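Local coordinates for Cap5O (Staphylococcus aureus, PDB 3OJO), which acts as a UDP-N-acetyl-mannosamine dehydrogenase that binds NAD and takes part in the biosynthesis of capsular polysaccharide, at residues 86-91 against 126-131; 160-165 against 176-181. One frame throughout, in Å; residues are numbered along the deposited sequence.

How the contacts relate
Both contacts belong to the same NAD-binding sheet and give NAD a backbone N-H, but their segments are held together in different ways. Contact 1 is core: two parallel strands, 86-89 and 124-127, joined by straight backbone bonds and aliphatic side chains, with cofactor contacts where the strands end. Contact 2 is partly buried and largely a matter of side chains: a loop after strand 156-159 is tied to strand 178-182 by an arginine that grips a glutamate and a cysteine. The two meet directly, since Val127 O and Glu128 O of contact 1 probably accept hydrogen bonds from Cys160 N and Glu162 N of contact 2. Contact 2 alone reaches the second subunit.

Contact 1 (86-91 against 126-131); sequences VFIIAV and IVESTI. With NAD (nicotinamide-adenine-dinucleotide), chain J.
Backbone hydrogen bonds join 86-91 to 126-131 in parallel register. Ile126 bridges Phe87 and Ile89. Ile126 N donates to Phe87 O at 2.8 Å, almost straight (178°). Ile126 O receives Ile89 N at 2.8 Å. Where the strands give out, Ile89 O accepts Glu128 N at 2.8 Å, nearly along the C=O axis, and more weakly Ser129 N.

Aliphatic packing fills both faces. Ile88 and Ile126 lie side by side, Ile88 CG1 against Ile126 CD1 at 4.0 Å, while Val86 crosses obliquely onto the same methyl; Val194 and Tyr195 of helix 185-195 cover Ile126. On the other face Ile89 runs alongside Val127 beneath Ile115 of helix 106-115. Beta-branched residues suit this extended backbone and its apolar surroundings. Strand 86-89, helix 106-115 and strand 124-127 form a right-handed beta-alpha-beta crossover of the Rossmann fold, in which NAD lies at the C-terminal edge of the strands.

Polar side chains gather at that edge. Ser129 OG, beside its own backbone N (chi1 -55°), donates to a lone pair of Val91 O, in the carbonyl plane, at 2.8 Å. Glu128 runs extended obliquely across Ile88, its CD 3.7 Å from Ile88 CG2, so its stem is apolar packing; OE2 is hydrogen-bonded to Tyr195 OH, and the nearby Glu162 carboxylate could raise its pKa, although Arg178 close by would offset this.

Backbone and side chain both meet the cofactor: Thr130 N donates to NAD O2D of the nicotinamide ribose at 2.9 Å, and Val91 CG1 rests against the adenine, 3.5 Å from NAD C5A.

Contact 2 (160-165 against 176-181); sequences CPERVL and NNRIIG. With PDC (pyridine-2,6-dicarboxylic acid), chain K; NAD (nicotinamide-adenine-dinucleotide), chain J; PDC (pyridine-2,6-dicarboxylic acid), chain L.
A single carboxylate oxygen, Glu162 OE1, is gripped by both terminal nitrogens of one guanidinium. Arg178 NH1 reaches Glu162 OE1 at 2.8 Å from above the carboxylate plane, and Arg178 NH2 reaches the same Glu162 OE1 at 3.0 Å along its syn lone pair. OE1 lies in the guanidinium plane, but the two flat groups stand 84° apart, so the salt bridge is end-on and crossed, and Glu162 OE2 receives weak bonds alone, from Arg178 NH2 and Arg163 N. Arg178 NH1 also donates to Cys160 SG at 3.4 Å, close to the guanidinium plane. Bends in both side chains, at chi2 of Glu162 (63°) and chi3 of Arg178 (-95°), bring the charged ends together. Arginine suits the place because its N-H groups can serve a carboxylate, a thiol and, through NH2, Leu173 O; the positive charge would also offset the repulsion between the Glu162 and Glu128 carboxylates.

Apolar contact accompanies this. Cys160 SG presses on the arginine stem, 3.3 Å from Arg178 CG, and Pro161 CD lies 4.3 Å from Ile179 CB.

Beyond the salt bridge the loop lines the nicotinamide side of the NAD pocket, where Val164 N donates to the carboxamide oxygen, NAD O7N, at 2.9 Å. PDC comes from the Eu(PDC)3 complex in this derivative crystal. Arg163 NH1 bonds O3 of the chain L PDC at 2.9 Å and forms a salt bridge with Glu218, while the chain K PDC places O2 over one face of its guanidinium.

Strand 178-182, reached through helix 169-175, runs antiparallel to strand 156-159, which the loop follows. Helix 185-195 brings Tyr195 against Cys160, Arg178 and Ile180, whereas Ile179 faces helix 208-238 and Met249 of the second subunit.

Contact 1 (86-91 against 126-131)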
loop_
_atom_site.group_PDB
_atom_site.type_symbol
_atom_site.label_atom_id
_atom_site.label_comp_id
_atom_site.label_asym_id
_atom_site.label_seq_id
_atom_site.Cartn_x
_atom_site.Cartn_y
_atom_site.Cartn_z
ATOM N N VAL B 86 38.939 7.574 -3.354
ATOM C CA VAL B 86 37.543 7.187 -3.177
ATOM C C VAL B 86 37.488 5.705 -2.860
ATOM O O VAL B 86 38.207 4.911 -3.470
ATOM C CB VAL B 86 36.677 7.505 -4.433
ATOM C CG1 VAL B 86 35.185 7.316 -4.152
ATOM C CG2 VAL B 86 36.946 8.900 -4.981
ATOM N N PHE B 87 36.605 5.336 -1.923
ATOM C CA PHE B 87 36.327 3.950 -1.573
ATOM C C PHE B 87 34.829 3.718 -1.702
ATOM O O PHE B 87 34.039 4.480 -1.162
ATOM C CB PHE B 87 36.774 3.620 -0.158
ATOM C CG PHE B 87 38.251 3.725 0.113
ATOM C CD1 PHE B 87 39.077 2.612 -0.009
ATOM C CD2 PHE B 87 38.811 4.923 0.551
ATOM C CE1 PHE B 87 40.441 2.700 0.292
ATOM C CE2 PHE B 87 40.179 5.016 0.833
ATOM C CZ PHE B 87 40.983 3.902 0.712
ATOM N N ILE B 88 34.443 2.688 -2.455
ATOM C CA ILE B 88 33.049 2.312 -2.637
ATOM C C ILE B 88 32.822 0.922 -2.029
ATOM O O ILE B 88 33.417 -0.050 -2.498
ATOM C CB ILE B 88 32.571 2.390 -4.121
ATOM C CG1 ILE B 88 32.701 3.820 -4.681
ATOM C CG2 ILE B 88 31.125 1.874 -4.228
ATOM C CD1 ILE B 88 32.388 4.011 -6.108
ATOM N N ILE B 89 31.945 0.831 -1.006
ATOM C CA ILE B 89 31.574 -0.448 -0.403
ATOM C C ILE B 89 30.323 -0.946 -1.141
ATOM O O ILE B 89 29.277 -0.280 -1.120
ATOM C CB ILE B 89 31.395 -0.340 1.129
ATOM C CG1 ILE B 89 32.742 0.024 1.799
ATOM C CG2 ILE B 89 30.793 -1.627 1.725
ATOM C CD1 ILE B 89 32.632 0.873 3.030
ATOM N N ALA B 90 30.461 -2.099 -1.811
ATOM C CA ALA B 90 29.418 -2.768 -2.596
ATOM C C ALA B 90 29.368 -4.264 -2.228
ATOM O O ALA B 90 29.195 -5.118 -3.101
ATOM C CB ALA B 90 29.703 -2.602 -4.078
ATOM N N VAL B 91 29.522 -4.568 -0.925
ATOM C CA VAL B 91 29.480 -5.923 -0.368
ATOM C C VAL B 91 27.992 -6.326 -0.131
ATOM O O VAL B 91 27.127 -5.442 -0.189
ATOM C CB VAL B 91 30.358 -6.064 0.914
ATOM C CG1 VAL B 91 31.808 -5.671 0.647
ATOM C CG2 VAL B 91 29.782 -5.254 2.068
ATOM N N ILE B 126 31.911 5.869 -0.001
ATOM C CA ILE B 126 30.570 5.686 -0.542
ATOM C C ILE B 126 30.122 4.287 -0.182
ATOM O O ILE B 126 30.860 3.329 -0.402
ATOM C CB ILE B 126 30.454 5.947 -2.058
ATOM C CG1 ILE B 126 30.973 7.357 -2.431
ATOM C CG2 ILE B 126 28.991 5.746 -2.535
ATOM C CD1 ILE B 126 31.333 7.516 -3.896
ATOM N N VAL B 127 28.934 4.178 0.417
ATOM C CA VAL B 127 28.341 2.891 0.732
ATOM C C VAL B 127 27.207 2.709 -0.280
ATOM O O VAL B 127 26.244 3.482 -0.275
ATOM C CB VAL B 127 27.919 2.792 2.212
ATOM C CG1 VAL B 127 27.301 1.435 2.521
ATOM C CG2 VAL B 127 29.116 3.033 3.123
ATOM N N GLU B 128 27.403 1.780 -1.244
ATOM C CA GLU B 128 26.421 1.485 -2.296
ATOM C C GLU B 128 25.455 0.363 -1.879
ATOM O O GLU B 128 24.373 0.246 -2.441
ATOM C CB GLU B 128 27.112 1.130 -3.612
ATOM C CG GLU B 128 27.413 2.328 -4.495
ATOM C CD GLU B 128 27.881 1.994 -5.904
ATOM O OE1 GLU B 128 28.042 0.789 -6.218
ATOM O OE2 GLU B 128 28.103 2.944 -6.692
ATOM N N SER B 129 25.850 -0.445 -0.900
ATOM C CA SER B 129 25.099 -1.558 -0.325
ATOM C C SER B 129 23.848 -1.057 0.396
ATOM O O SER B 129 23.816 0.082 0.876
ATOM C CB SER B 129 25.981 -2.290 0.691
ATOM O OG SER B 129 27.202 -2.704 0.109
ATOM N N THR B 130 22.844 -1.920 0.522
ATOM C CA THR B 130 21.616 -1.565 1.223
ATOM C C THR B 130 21.901 -1.454 2.691
ATOM O O THR B 130 22.462 -2.383 3.274
ATOM C CB THR B 130 20.498 -2.551 0.893
ATOM O OG1 THR B 130 20.274 -2.457 -0.516
ATOM C CG2 THR B 130 19.206 -2.243 1.654
ATOM N N ILE B 131 21.571 -0.305 3.292
ATOM C CA ILE B 131 21.820 -0.109 4.715
ATOM C C ILE B 131 20.594 0.363 5.460
ATOM O O ILE B 131 19.791 1.125 4.905
ATOM C CB ILE B 131 23.081 0.742 4.990
ATOM C CG1 ILE B 131 22.952 2.152 4.405
ATOM C CG2 ILE B 131 24.366 0.007 4.551
ATOM C CD1 ILE B 131 24.134 3.002 4.579
HETATM P PA NAD J . 27.048 -10.203 -4.617
HETATM O O1A NAD J . 26.930 -11.341 -3.681
HETATM O O2A NAD J . 26.821 -10.618 -6.017
HETATM O O5B NAD J . 28.517 -9.567 -4.467
HETATM C C5B NAD J . 29.107 -9.347 -3.214
HETATM C C4B NAD J . 30.592 -9.579 -3.366
HETATM O O4B NAD J . 31.275 -8.934 -2.313
HETATM C C3B NAD J . 30.975 -11.065 -3.342
HETATM O O3B NAD J . 31.882 -11.333 -4.406
HETATM C C2B NAD J . 31.728 -11.192 -2.024
HETATM O O2B NAD J . 32.732 -12.188 -2.039
HETATM C C1B NAD J . 32.299 -9.797 -1.837
HETATM N N9A NAD J . 32.581 -9.525 -0.420
HETATM C C8A NAD J . 31.805 -9.906 0.654
HETATM N N7A NAD J . 32.331 -9.374 1.780
HETATM C C5A NAD J . 33.435 -8.668 1.432
HETATM C C6A NAD J . 34.355 -7.946 2.193
HETATM N N6A NAD J . 34.182 -7.883 3.517
HETATM N N1A NAD J . 35.415 -7.306 1.555
HETATM C C2A NAD J . 35.550 -7.373 0.177
HETATM N N3A NAD J . 34.638 -8.093 -0.570
HETATM C C4A NAD J . 33.597 -8.730 0.047
HETATM O O3 NAD J . 26.031 -9.037 -4.138
HETATM P PN NAD J . 25.488 -7.875 -5.103
HETATM O O1N NAD J . 24.335 -8.424 -5.861
HETATM O O2N NAD J . 26.627 -7.248 -5.818
HETATM O O5D NAD J . 24.876 -6.832 -4.077
HETATM C C5D NAD J . 25.557 -6.461 -2.907
HETATM C C4D NAD J . 24.592 -5.652 -2.046
HETATM O O4D NAD J . 24.171 -4.489 -2.742
HETATM C C3D NAD J . 23.274 -6.367 -1.745
HETATM O O3D NAD J . 23.323 -7.394 -0.773
HETATM C C2D NAD J . 22.440 -5.188 -1.309
HETATM O O2D NAD J . 22.950 -4.703 -0.094
HETATM C C1D NAD J . 22.846 -4.157 -2.350
HETATM N N1N NAD J . 21.859 -4.238 -3.452
HETATM C C2N NAD J . 22.077 -4.999 -4.579
HETATM C C3N NAD J . 21.090 -5.066 -5.576
HETATM C C7N NAD J . 21.449 -5.505 -6.968
HETATM O O7N NAD J . 20.957 -4.733 -8.047
HETATM N N7N NAD J . 22.184 -6.608 -7.155
HETATM C C4N NAD J . 19.877 -4.386 -5.400
HETATM C C5N NAD J . 19.645 -3.648 -4.240
HETATM C C6N NAD J . 20.649 -3.602 -3.270
#

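Contact 2 (160-165 against 176-181)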
loop_
_atom_site.group_PDB
_atom_site.type_symbol
_atom_site.label_atom_id
_atom_site.label_comp_id
_atom_site.label_asym_id
_atom_site.label_seq_id
_atom_site.Cartn_x
_atom_site.Cartn_y
_atom_site.Cartn_z
ATOM N N CYS B 160 25.022 6.104 -1.446
ATOM C CA CYS B 160 24.374 6.160 -2.737
ATOM C C CYS B 160 23.871 4.742 -3.038
ATOM O O CYS B 160 24.658 3.868 -3.390
ATOM C CB CYS B 160 25.278 6.691 -3.840
ATOM S SG CYS B 160 24.538 6.540 -5.485
ATOM N N PRO B 161 22.574 4.479 -2.828
ATOM C CA PRO B 161 22.049 3.130 -3.057
ATOM C C PRO B 161 22.129 2.682 -4.507
ATOM O O PRO B 161 21.646 3.339 -5.429
ATOM C CB PRO B 161 20.605 3.188 -2.538
ATOM C CG PRO B 161 20.463 4.476 -1.867
ATOM C CD PRO B 161 21.511 5.398 -2.388
ATOM N N GLU B 162 22.794 1.557 -4.687
ATOM C CA GLU B 162 22.998 0.996 -6.002
ATOM C C GLU B 162 22.030 -0.140 -6.300
ATOM O O GLU B 162 21.871 -1.072 -5.504
ATOM C CB GLU B 162 24.472 0.610 -6.213
ATOM C CG GLU B 162 24.881 0.478 -7.663
ATOM C CD GLU B 162 24.798 1.741 -8.481
ATOM O OE1 GLU B 162 25.866 2.334 -8.758
ATOM O OE2 GLU B 162 23.678 2.086 -8.925
ATOM N N ARG B 163 21.365 -0.033 -7.446
ATOM C CA ARG B 163 20.396 -1.013 -7.895
ATOM C C ARG B 163 20.619 -1.182 -9.379
ATOM O O ARG B 163 20.471 -0.218 -10.136
ATOM C CB ARG B 163 18.978 -0.532 -7.567
ATOM C CG ARG B 163 17.892 -1.545 -7.897
ATOM C CD ARG B 163 16.527 -1.115 -7.388
ATOM N NE ARG B 163 16.142 0.214 -7.868
ATOM C CZ ARG B 163 15.348 1.052 -7.210
ATOM N NH1 ARG B 163 14.828 0.704 -6.036
ATOM N NH2 ARG B 163 15.061 2.242 -7.722
ATOM N N VAL B 164 21.047 -2.387 -9.781
ATOM C CA VAL B 164 21.373 -2.738 -11.180
ATOM C C VAL B 164 20.273 -3.533 -11.864
ATOM O O VAL B 164 19.683 -4.437 -11.256
ATOM C CB VAL B 164 22.776 -3.406 -11.391
ATOM C CG1 VAL B 164 23.912 -2.488 -10.971
ATOM C CG2 VAL B 164 22.889 -4.775 -10.716
ATOM N N LEU B 165 20.039 -3.204 -13.149
ATOM C CA LEU B 165 19.085 -3.875 -14.025
ATOM C C LEU B 165 19.855 -4.948 -14.793
ATOM O O LEU B 165 20.633 -4.593 -15.688
ATOM C CB LEU B 165 18.474 -2.871 -15.030
ATOM C CG LEU B 165 17.122 -3.219 -15.659
ATOM C CD1 LEU B 165 16.343 -1.963 -15.947
ATOM C CD2 LEU B 165 17.282 -4.032 -16.951
ATOM N N ASN B 176 20.382 6.048 -15.124
ATOM C CA ASN B 176 19.490 6.101 -13.974
ATOM C C ASN B 176 19.737 7.336 -13.137
ATOM O O ASN B 176 20.888 7.742 -12.950
ATOM C CB ASN B 176 19.702 4.884 -13.056
ATOM C CG ASN B 176 18.850 3.681 -13.332
ATOM O OD1 ASN B 176 18.222 3.542 -14.389
ATOM N ND2 ASN B 176 18.819 2.776 -12.367
ATOM N N ASN B 177 18.652 7.869 -12.554
ATOM C CA ASN B 177 18.699 8.952 -11.588
ATOM C C ASN B 177 19.299 8.351 -10.321
ATOM O O ASN B 177 19.087 7.178 -10.015
ATOM C CB ASN B 177 17.321 9.533 -11.325
ATOM C CG ASN B 177 16.702 10.248 -12.495
ATOM O OD1 ASN B 177 17.313 10.462 -13.543
ATOM N ND2 ASN B 177 15.465 10.666 -12.327
ATOM N N ARG B 178 20.102 9.129 -9.632
ATOM C CA ARG B 178 20.870 8.649 -8.519
ATOM C C ARG B 178 20.632 9.476 -7.277
ATOM O O ARG B 178 20.617 10.704 -7.352
ATOM C CB ARG B 178 22.335 8.741 -8.944
ATOM C CG ARG B 178 23.226 7.730 -8.294
ATOM C CD ARG B 178 24.583 7.697 -8.956
ATOM N NE ARG B 178 24.653 6.654 -9.979
ATOM C CZ ARG B 178 24.932 5.382 -9.725
ATOM N NH1 ARG B 178 25.137 4.977 -8.477
ATOM N NH2 ARG B 178 24.996 4.502 -10.716
ATOM N N ILE B 179 20.491 8.807 -6.130
ATOM C CA ILE B 179 20.342 9.463 -4.848
ATOM C C ILE B 179 21.740 9.580 -4.206
ATOM O O ILE B 179 22.427 8.570 -4.039
ATOM C CB ILE B 179 19.315 8.725 -3.944
ATOM C CG1 ILE B 179 17.895 8.785 -4.552
ATOM C CG2 ILE B 179 19.344 9.264 -2.511
ATOM C CD1 ILE B 179 16.912 7.922 -3.909
ATOM N N ILE B 180 22.159 10.828 -3.876
ATOM C CA ILE B 180 23.436 11.110 -3.226
ATOM C C ILE B 180 23.075 11.561 -1.819
ATOM O O ILE B 180 22.620 12.695 -1.644
ATOM C CB ILE B 180 24.293 12.190 -3.987
ATOM C CG1 ILE B 180 24.405 11.948 -5.536
ATOM C CG2 ILE B 180 25.655 12.460 -3.303
ATOM C CD1 ILE B 180 25.192 10.758 -6.012
ATOM N N GLY B 181 23.237 10.656 -0.848
ATOM C CA GLY B 181 22.954 10.912 0.556
ATOM C C GLY B 181 24.215 11.170 1.354
ATOM O O GLY B 181 24.855 10.225 1.823
HETATM N N1 PDC K . 14.412 -3.636 -9.824
HETATM C C2 PDC K . 14.409 -2.320 -10.117
HETATM C C3 PDC K . 15.530 -1.650 -10.657
HETATM C C4 PDC K . 16.651 -2.415 -10.948
HETATM C C5 PDC K . 16.636 -3.785 -10.621
HETATM C C6 PDC K . 15.495 -4.364 -10.059
HETATM C C7 PDC K . 13.217 -1.554 -9.849
HETATM O O1 PDC K . 12.266 -2.193 -9.361
HETATM O O2 PDC K . 13.270 -0.208 -10.167
HETATM C C8 PDC K . 15.487 -5.788 -9.724
HETATM O O3 PDC K . 16.440 -6.502 -9.909
HETATM O O4 PDC K . 14.411 -6.317 -9.191
HETATM P PA NAD J . 27.048 -10.203 -4.617
HETATM O O1A NAD J . 26.930 -11.341 -3.681
HETATM O O2A NAD J . 26.821 -10.618 -6.017
HETATM O O5B NAD J . 28.517 -9.567 -4.467
HETATM C C5B NAD J . 29.107 -9.347 -3.214
HETATM C C4B NAD J . 30.592 -9.579 -3.366
HETATM O O4B NAD J . 31.275 -8.934 -2.313
HETATM C C3B NAD J . 30.975 -11.065 -3.342
HETATM O O3B NAD J . 31.882 -11.333 -4.406
HETATM C C2B NAD J . 31.728 -11.192 -2.024
HETATM O O2B NAD J . 32.732 -12.188 -2.039
HETATM C C1B NAD J . 32.299 -9.797 -1.837
HETATM N N9A NAD J . 32.581 -9.525 -0.420
HETATM C C8A NAD J . 31.805 -9.906 0.654
HETATM N N7A NAD J . 32.331 -9.374 1.780
HETATM C C5A NAD J . 33.435 -8.668 1.432
HETATM C C6A NAD J . 34.355 -7.946 2.193
HETATM N N6A NAD J . 34.182 -7.883 3.517
HETATM N N1A NAD J . 35.415 -7.306 1.555
HETATM C C2A NAD J . 35.550 -7.373 0.177
HETATM N N3A NAD J . 34.638 -8.093 -0.570
HETATM C C4A NAD J . 33.597 -8.730 0.047
HETATM O O3 NAD J . 26.031 -9.037 -4.138
HETATM P PN NAD J . 25.488 -7.875 -5.103
HETATM O O1N NAD J . 24.335 -8.424 -5.861
HETATM O O2N NAD J . 26.627 -7.248 -5.818
HETATM O O5D NAD J . 24.876 -6.832 -4.077
HETATM C C5D NAD J . 25.557 -6.461 -2.907
HETATM C C4D NAD J . 24.592 -5.652 -2.046
HETATM O O4D NAD J . 24.171 -4.489 -2.742
HETATM C C3D NAD J . 23.274 -6.367 -1.745
HETATM O O3D NAD J . 23.323 -7.394 -0.773
HETATM C C2D NAD J . 22.440 -5.188 -1.309
HETATM O O2D NAD J . 22.950 -4.703 -0.094
HETATM C C1D NAD J . 22.846 -4.157 -2.350
HETATM N N1N NAD J . 21.859 -4.238 -3.452
HETATM C C2N NAD J . 22.077 -4.999 -4.579
HETATM C C3N NAD J . 21.090 -5.066 -5.576
HETATM C C7N NAD J . 21.449 -5.505 -6.968
HETATM O O7N NAD J . 20.957 -4.733 -8.047
HETATM N N7N NAD J . 22.184 -6.608 -7.155
HETATM C C4N NAD J . 19.877 -4.386 -5.400
HETATM C C5N NAD J . 19.645 -3.648 -4.240
HETATM C C6N NAD J . 20.649 -3.602 -3.270
HETATM N N1 PDC L . 11.176 -2.375 -6.646
HETATM C C2 PDC L . 9.848 -2.248 -6.741
HETATM C C3 PDC L . 9.191 -1.629 -5.681
HETATM C C4 PDC L . 9.988 -1.246 -4.571
HETATM C C5 PDC L . 11.383 -1.422 -4.569
HETATM C C6 PDC L . 11.944 -1.995 -5.673
HETATM C C7 PDC L . 9.222 -2.757 -8.004
HETATM O O1 PDC L . 8.025 -2.657 -8.197
HETATM O O2 PDC L . 10.049 -3.326 -8.939
HETATM C C8 PDC L . 13.379 -2.247 -5.893
HETATM O O3 PDC L . 14.240 -1.915 -5.075
HETATM O O4 PDC L . 13.730 -2.842 -7.054
#